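Long-range contacts in quinoline 2-oxidoreductase large subunit (Pseudomonas putida, PDB 1T3Q), which binds the molybdenum and pterin cytosine dinucleotide cofactor of a xanthine dehydrogenase-family hydroxylase and probably oxidises quinoline at that site: residues L161-S167 against S357-A361; G146-L151 against R318-D322. All blocks are in the same frame, centred on the assembly; numbering follows the deposited sequence.

Interactions 1 and 2 lie about 9 Å apart, centre to centre, at one mixed sheet, interaction 1 as strand pairing within it, interaction 2 as a helix packed against it. Their segments alternate along the sequence: helix 147-152, strand 165-170, strand 312-322, strand 352-360. Interaction 1 pairs strand 165-170 antiparallel with strand 352-360, whose parallel neighbour is strand 312-322, the second partner in interaction 2. Between the two contacts, Ile358 is probably hydrogen-bonded to Ser319 and Thr321, and Val360 packs on Leu151. The helix packs against strands 312-322 and 352-360, and the strand that follows it pairs with 352-360, so chain parts more than 150 residues apart are joined at one sheet.

Interaction 1: residues L161-S167 against S357-A361; sequences LAGNVVS and SIAVA
Val166 and Ser167 both face Ala359, forming a classic beta bulge where strand 165-167 runs antiparallel to strand 357-360. The short strand axes pass 4.6 Å apart, and their directions differ by 128°, well short of straight antiparallel. Before the bulge Val165 and Val360 form a non-hydrogen-bonded pair; after it Ser167 and Ala359 form a hydrogen-bonded one, the register having slipped by one residue. Ala359 O accepts both bulge amides: Val166 N, at 2.8 Å, makes only a weak, bent bond, while Ser167 N, at 3.3 Å, lies in the carbonyl plane on a lone pair. The returning bond from Ala359 N to Ser167 O is nearly straight (167°). Towards the other end, Asn164 O takes the amide of Ala361 and also a CA-H...O contact from Val360.

Val165 and Val360 share a sheet face. With CG1 opposite its backbone N (chi1 -179°), Val165 brings that methyl to 4.2 Å from Ile358 CG2 and sends CG2 toward Val360 CG1, thus lying against two residues of the facing strand. Helix 147-152 adjoins this face through Leu151. Val166, with backbone angles that are helical rather than extended, turns CG2 to 3.9 Å from the methyl CB of Ala361, which Leu161 CD1 approaches more loosely. The amide of Asn164 makes its bonds outside the two segments: OD1 accepts from Ala157 N, and ND2 donates to the carbonyls of Ala155 and Ala150, tying the approach to the strand to the end of the helix. Ala361 O is buried without a hydrogen-bonding partner in the model; across the contact its nearest side-chain neighbour is Asn164 CB, a carbon 3.8 Å away.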
ATOM      1  N   LEU B 161     -30.360 -30.661  -6.087  1.00 27.14           N
ATOM      2  CA  LEU B 161     -30.939 -31.059  -4.809  1.00 28.00           C
ATOM      3  C   LEU B 161     -32.066 -32.072  -4.958  1.00 28.00           C
ATOM      4  O   LEU B 161     -32.610 -32.266  -6.045  1.00 28.82           O
ATOM      5  CB  LEU B 161     -31.488 -29.835  -4.067  1.00 26.46           C
ATOM      6  CG  LEU B 161     -30.556 -28.649  -3.818  1.00 27.68           C
ATOM      7  CD1 LEU B 161     -31.299 -27.584  -3.031  1.00 25.72           C
ATOM      8  CD2 LEU B 161     -29.324 -29.106  -3.066  1.00 27.68           C
ATOM      9  N   ALA B 162     -32.412 -32.711  -3.846  1.00 28.53           N
ATOM     10  CA  ALA B 162     -33.495 -33.678  -3.822  1.00 29.66           C
ATOM     11  C   ALA B 162     -34.699 -32.946  -3.237  1.00 29.72           C
ATOM     12  O   ALA B 162     -34.868 -32.875  -2.017  1.00 32.92           O
ATOM     13  CB  ALA B 162     -33.120 -34.863  -2.954  1.00 29.55           C
ATOM     14  N   GLY B 163     -35.524 -32.382  -4.108  1.00 28.47           N
ATOM     15  CA  GLY B 163     -36.689 -31.654  -3.639  1.00 26.95           C
ATOM     16  C   GLY B 163     -36.299 -30.235  -3.275  1.00 26.36           C
ATOM     17  O   GLY B 163     -35.120 -29.888  -3.300  1.00 26.99           O
ATOM     18  N   ASN B 164     -37.280 -29.414  -2.922  1.00 24.69           N
ATOM     19  CA  ASN B 164     -37.002 -28.023  -2.579  1.00 23.95           C
ATOM     20  C   ASN B 164     -36.776 -27.750  -1.098  1.00 23.74           C
ATOM     21  O   ASN B 164     -36.429 -26.631  -0.725  1.00 23.79           O
ATOM     22  CB  ASN B 164     -38.126 -27.125  -3.095  1.00 21.89           C
ATOM     23  CG  ASN B 164     -38.255 -27.167  -4.602  1.00 22.30           C
ATOM     24  OD1 ASN B 164     -37.261 -27.069  -5.323  1.00 23.59           O
ATOM     25  ND2 ASN B 164     -39.483 -27.303  -5.089  1.00 21.89           N
ATOM     26  N   VAL B 165     -36.974 -28.754  -0.249  1.00 21.82           N
ATOM     27  CA  VAL B 165     -36.765 -28.546   1.176  1.00 21.77           C
ATOM     28  C   VAL B 165     -35.286 -28.677   1.523  1.00 22.83           C
ATOM     29  O   VAL B 165     -34.748 -29.782   1.623  1.00 22.77           O
ATOM     30  CB  VAL B 165     -37.590 -29.537   2.022  1.00 21.46           C
ATOM     31  CG1 VAL B 165     -37.351 -29.271   3.511  1.00 21.43           C
ATOM     32  CG2 VAL B 165     -39.076 -29.383   1.690  1.00 22.44           C
ATOM     33  N   VAL B 166     -34.627 -27.536   1.693  1.00 20.92           N
ATOM     34  CA  VAL B 166     -33.209 -27.505   2.027  1.00 21.67           C
ATOM     35  C   VAL B 166     -32.971 -27.985   3.456  1.00 21.11           C
ATOM     36  O   VAL B 166     -31.986 -28.671   3.733  1.00 22.29           O
ATOM     37  CB  VAL B 166     -32.638 -26.075   1.859  1.00 20.37           C
ATOM     38  CG1 VAL B 166     -31.230 -25.996   2.429  1.00 20.66           C
ATOM     39  CG2 VAL B 166     -32.632 -25.704   0.382  1.00 22.06           C
ATOM     40  N   SER B 167     -33.868 -27.623   4.363  1.00 21.56           N
ATOM     41  CA  SER B 167     -33.727 -28.045   5.752  1.00 22.41           C
ATOM     42  C   SER B 167     -35.056 -28.024   6.473  1.00 22.46           C
ATOM     43  O   SER B 167     -35.898 -27.155   6.239  1.00 22.25           O
ATOM     44  CB  SER B 167     -32.726 -27.157   6.494  1.00 22.12           C
ATOM     45  OG  SER B 167     -32.570 -27.589   7.839  1.00 23.04           O
ATOM     46  N   SER B 357     -39.068 -25.652  11.772  1.00 19.82           N
ATOM     47  CA  SER B 357     -38.392 -24.712  10.897  1.00 21.78           C
ATOM     48  C   SER B 357     -38.206 -25.371   9.532  1.00 21.37           C
ATOM     49  O   SER B 357     -37.651 -26.464   9.443  1.00 21.72           O
ATOM     50  CB  SER B 357     -37.026 -24.354  11.483  1.00 22.38           C
ATOM     51  OG  SER B 357     -36.295 -23.536  10.588  1.00 32.54           O
ATOM     52  N   ILE B 358     -38.668 -24.705   8.478  1.00 19.81           N
ATOM     53  CA  ILE B 358     -38.542 -25.231   7.121  1.00 20.20           C
ATOM     54  C   ILE B 358     -37.890 -24.192   6.208  1.00 21.10           C
ATOM     55  O   ILE B 358     -38.344 -23.046   6.140  1.00 20.75           O
ATOM     56  CB  ILE B 358     -39.924 -25.576   6.515  1.00 20.56           C
ATOM     57  CG1 ILE B 358     -40.693 -26.515   7.448  1.00 19.43           C
ATOM     58  CG2 ILE B 358     -39.743 -26.233   5.145  1.00 21.94           C
ATOM     59  CD1 ILE B 358     -42.147 -26.689   7.059  1.00 21.24           C
ATOM     60  N   ALA B 359     -36.832 -24.594   5.511  1.00 18.85           N
ATOM     61  CA  ALA B 359     -36.137 -23.709   4.579  1.00 18.39           C
ATOM     62  C   ALA B 359     -36.313 -24.323   3.197  1.00 19.92           C
ATOM     63  O   ALA B 359     -35.937 -25.474   2.978  1.00 20.80           O
ATOM     64  CB  ALA B 359     -34.652 -23.625   4.930  1.00 17.12           C
ATOM     65  N   VAL B 360     -36.895 -23.572   2.269  1.00 20.39           N
ATOM     66  CA  VAL B 360     -37.101 -24.089   0.922  1.00 21.15           C
ATOM     67  C   VAL B 360     -36.377 -23.284  -0.137  1.00 21.96           C
ATOM     68  O   VAL B 360     -36.262 -22.057  -0.046  1.00 20.77           O
ATOM     69  CB  VAL B 360     -38.599 -24.135   0.545  1.00 20.65           C
ATOM     70  CG1 VAL B 360     -39.335 -25.068   1.487  1.00 22.07           C
ATOM     71  CG2 VAL B 360     -39.203 -22.728   0.592  1.00 21.66           C
ATOM     72  N   ALA B 361     -35.886 -23.992  -1.146  1.00 20.79           N
ATOM     73  CA  ALA B 361     -35.186 -23.357  -2.247  1.00 21.57           C
ATOM     74  C   ALA B 361     -36.202 -22.792  -3.228  1.00 22.08           C
ATOM     75  O   ALA B 361     -37.232 -23.413  -3.505  1.00 22.70           O
ATOM     76  CB  ALA B 361     -34.284 -24.369  -2.942  1.00 21.76           C
TER

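Interaction 2: residues G146-L151 against R318-D322; sequences GIEAAL and RSITD. With SO4 (sulfate ion), chain K.
The Arg318 guanidinium meets Leu151 CD2 obliquely, with NH2 4.1 Å from that methyl, while a sulfate ion sits at its edge. Sulfate O3 lies in the guanidinium plane and accepts from both terminal nitrogens, unevenly: the bond from NH2 is 2.6 Å long with an angle of 150° at the hydrogen, that from NH1 is longer and more bent. Arg168 NH1 also binds this sulfate, probably a component of the crystallisation liquor. Extended from CG to NE, the arginine chain carries its charged end from strand 318-322 to the side of helix 147-151, whose axis runs 9.4 Å from the strand's at 99°.

Ile147 and Ile320 form the apolar centre. Their CG2 methyls stand 3.4 Å apart, closer than usual van der Waals contact, and Ile147 CD1 lies along the strand backbone, 3.7 Å from Ile320 O. The outstretched chain of Ile320 (chi2 169°) brings its CD1 tip to tip with Leu151 CD2, at 4.1 Å. Val360 of the adjoining strand also touches Ile147. An alanine in place of Ile147 would probably open a gap between helix and strand and take from Ile320 CG2 the methyls now packed on it.

At the start of the helix, where Gly146 is the N-cap, Ile147 N donates to a water 3.0 Å away, and the water in turn donates to Asp322 OD2. This carboxylate also forms salt bridges with Arg195 and Lys364 and a hydrogen bond with Thr362. The chemistry is therefore divided: isoleucine and leucine carbons pack the middle, an arginine holds an anion at one end, and at the other a water-linked aspartate probably offers the helix N-terminus a favourable negative charge, though its two salt bridges would offset much of that charge.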
ATOM      1  N   GLY B 146     -42.052 -19.210  -5.066  1.00 22.61           N
ATOM      2  CA  GLY B 146     -42.390 -18.922  -3.686  1.00 22.85           C
ATOM      3  C   GLY B 146     -42.489 -20.160  -2.820  1.00 23.65           C
ATOM      4  O   GLY B 146     -42.393 -21.289  -3.305  1.00 21.87           O
ATOM      5  N   ILE B 147     -42.694 -19.937  -1.528  1.00 23.19           N
ATOM      6  CA  ILE B 147     -42.803 -21.016  -0.557  1.00 23.70           C
ATOM      7  C   ILE B 147     -43.903 -22.018  -0.894  1.00 24.32           C
ATOM      8  O   ILE B 147     -43.696 -23.224  -0.797  1.00 23.05           O
ATOM      9  CB  ILE B 147     -43.050 -20.438   0.853  1.00 23.02           C
ATOM     10  CG1 ILE B 147     -41.776 -19.747   1.348  1.00 24.69           C
ATOM     11  CG2 ILE B 147     -43.483 -21.533   1.809  1.00 25.53           C
ATOM     12  CD1 ILE B 147     -41.951 -18.999   2.656  1.00 25.54           C
ATOM     13  N   GLU B 148     -45.071 -21.516  -1.279  1.00 25.18           N
ATOM     14  CA  GLU B 148     -46.195 -22.385  -1.618  1.00 27.14           C
ATOM     15  C   GLU B 148     -45.823 -23.333  -2.751  1.00 27.28           C
ATOM     16  O   GLU B 148     -45.991 -24.549  -2.639  1.00 27.76           O
ATOM     17  CB  GLU B 148     -47.407 -21.546  -2.023  1.00 29.16           C
ATOM     18  N   ALA B 149     -45.314 -22.768  -3.840  1.00 26.93           N
ATOM     19  CA  ALA B 149     -44.913 -23.550  -5.001  1.00 26.20           C
ATOM     20  C   ALA B 149     -43.774 -24.503  -4.669  1.00 26.17           C
ATOM     21  O   ALA B 149     -43.749 -25.636  -5.144  1.00 26.52           O
ATOM     22  CB  ALA B 149     -44.497 -22.619  -6.140  1.00 26.59           C
ATOM     23  N   ALA B 150     -42.825 -24.047  -3.857  1.00 25.04           N
ATOM     24  CA  ALA B 150     -41.692 -24.891  -3.495  1.00 25.52           C
ATOM     25  C   ALA B 150     -42.139 -26.118  -2.698  1.00 25.31           C
ATOM     26  O   ALA B 150     -41.584 -27.200  -2.845  1.00 23.04           O
ATOM     27  CB  ALA B 150     -40.676 -24.085  -2.691  1.00 24.39           C
ATOM     28  N   LEU B 151     -43.154 -25.943  -1.862  1.00 27.53           N
ATOM     29  CA  LEU B 151     -43.655 -27.032  -1.029  1.00 29.06           C
ATOM     30  C   LEU B 151     -44.716 -27.906  -1.688  1.00 29.94           C
ATOM     31  O   LEU B 151     -44.824 -29.092  -1.376  1.00 30.61           O
ATOM     32  CB  LEU B 151     -44.224 -26.456   0.270  1.00 29.07           C
ATOM     33  CG  LEU B 151     -43.502 -26.673   1.602  1.00 30.64           C
ATOM     34  CD1 LEU B 151     -42.027 -26.931   1.406  1.00 30.23           C
ATOM     35  CD2 LEU B 151     -43.735 -25.449   2.465  1.00 29.56           C
ATOM     36  N   ARG B 318     -45.001 -22.568  13.147  1.00 23.46           N
ATOM     37  CA  ARG B 318     -44.557 -23.252  11.938  1.00 22.27           C
ATOM     38  C   ARG B 318     -43.874 -22.133  11.159  1.00 21.20           C
ATOM     39  O   ARG B 318     -44.530 -21.203  10.689  1.00 21.28           O
ATOM     40  CB  ARG B 318     -45.761 -23.796  11.170  1.00 23.81           C
ATOM     41  CG  ARG B 318     -45.460 -24.361   9.790  1.00 28.37           C
ATOM     42  CD  ARG B 318     -46.759 -24.836   9.145  1.00 30.23           C
ATOM     43  NE  ARG B 318     -46.637 -25.085   7.710  1.00 33.19           N
ATOM     44  CZ  ARG B 318     -45.998 -26.119   7.176  1.00 33.84           C
ATOM     45  NH1 ARG B 318     -45.414 -27.020   7.955  1.00 35.28           N
ATOM     46  NH2 ARG B 318     -45.943 -26.250   5.859  1.00 33.76           N
ATOM     47  N   SER B 319     -42.556 -22.212  11.054  1.00 20.25           N
ATOM     48  CA  SER B 319     -41.780 -21.182  10.378  1.00 20.51           C
ATOM     49  C   SER B 319     -41.188 -21.678   9.063  1.00 19.49           C
ATOM     50  O   SER B 319     -40.515 -22.704   9.027  1.00 19.08           O
ATOM     51  CB  SER B 319     -40.661 -20.710  11.313  1.00 20.99           C
ATOM     52  OG  SER B 319     -39.961 -19.602  10.779  1.00 21.40           O
ATOM     53  N   ILE B 320     -41.435 -20.938   7.986  1.00 19.23           N
ATOM     54  CA  ILE B 320     -40.920 -21.315   6.674  1.00 18.97           C
ATOM     55  C   ILE B 320     -40.140 -20.156   6.065  1.00 19.31           C
ATOM     56  O   ILE B 320     -40.602 -19.015   6.074  1.00 19.79           O
ATOM     57  CB  ILE B 320     -42.059 -21.694   5.709  1.00 18.63           C
ATOM     58  CG1 ILE B 320     -42.989 -22.713   6.371  1.00 20.60           C
ATOM     59  CG2 ILE B 320     -41.472 -22.280   4.427  1.00 18.21           C
ATOM     60  CD1 ILE B 320     -44.284 -22.942   5.614  1.00 23.21           C
ATOM     61  N   THR B 321     -38.963 -20.461   5.533  1.00 19.12           N
ATOM     62  CA  THR B 321     -38.093 -19.461   4.927  1.00 19.45           C
ATOM     63  C   THR B 321     -37.987 -19.620   3.416  1.00 20.39           C
ATOM     64  O   THR B 321     -37.818 -20.734   2.909  1.00 19.74           O
ATOM     65  CB  THR B 321     -36.658 -19.555   5.514  1.00 20.66           C
ATOM     66  OG1 THR B 321     -36.680 -19.211   6.905  1.00 21.55           O
ATOM     67  CG2 THR B 321     -35.707 -18.620   4.779  1.00 22.31           C
ATOM     68  N   ASP B 322     -38.103 -18.503   2.700  1.00 20.20           N
ATOM     69  CA  ASP B 322     -37.950 -18.503   1.245  1.00 20.55           C
ATOM     70  C   ASP B 322     -36.440 -18.334   1.112  1.00 20.72           C
ATOM     71  O   ASP B 322     -35.922 -17.220   1.217  1.00 20.36           O
ATOM     72  CB  ASP B 322     -38.678 -17.308   0.625  1.00 20.99           C
ATOM     73  CG  ASP B 322     -38.605 -17.307  -0.891  1.00 20.16           C
ATOM     74  OD1 ASP B 322     -37.479 -17.368  -1.426  1.00 20.53           O
ATOM     75  OD2 ASP B 322     -39.669 -17.243  -1.545  1.00 21.79           O
TER
HETATM   76  S   SO4 K3101     -45.433 -29.755   4.714  1.00 59.62           S
HETATM   77  O1  SO4 K3101     -45.755 -30.906   5.581  1.00 60.20           O
HETATM   78  O2  SO4 K3101     -46.647 -29.324   3.992  1.00 61.12           O
HETATM   79  O3  SO4 K3101     -44.942 -28.642   5.541  1.00 60.55           O
HETATM   80  O4  SO4 K3101     -44.392 -30.142   3.743  1.00 59.83           O
HETATM   81  O   HOH W   1     -42.348 -17.077  -0.695  1.00 25.27           O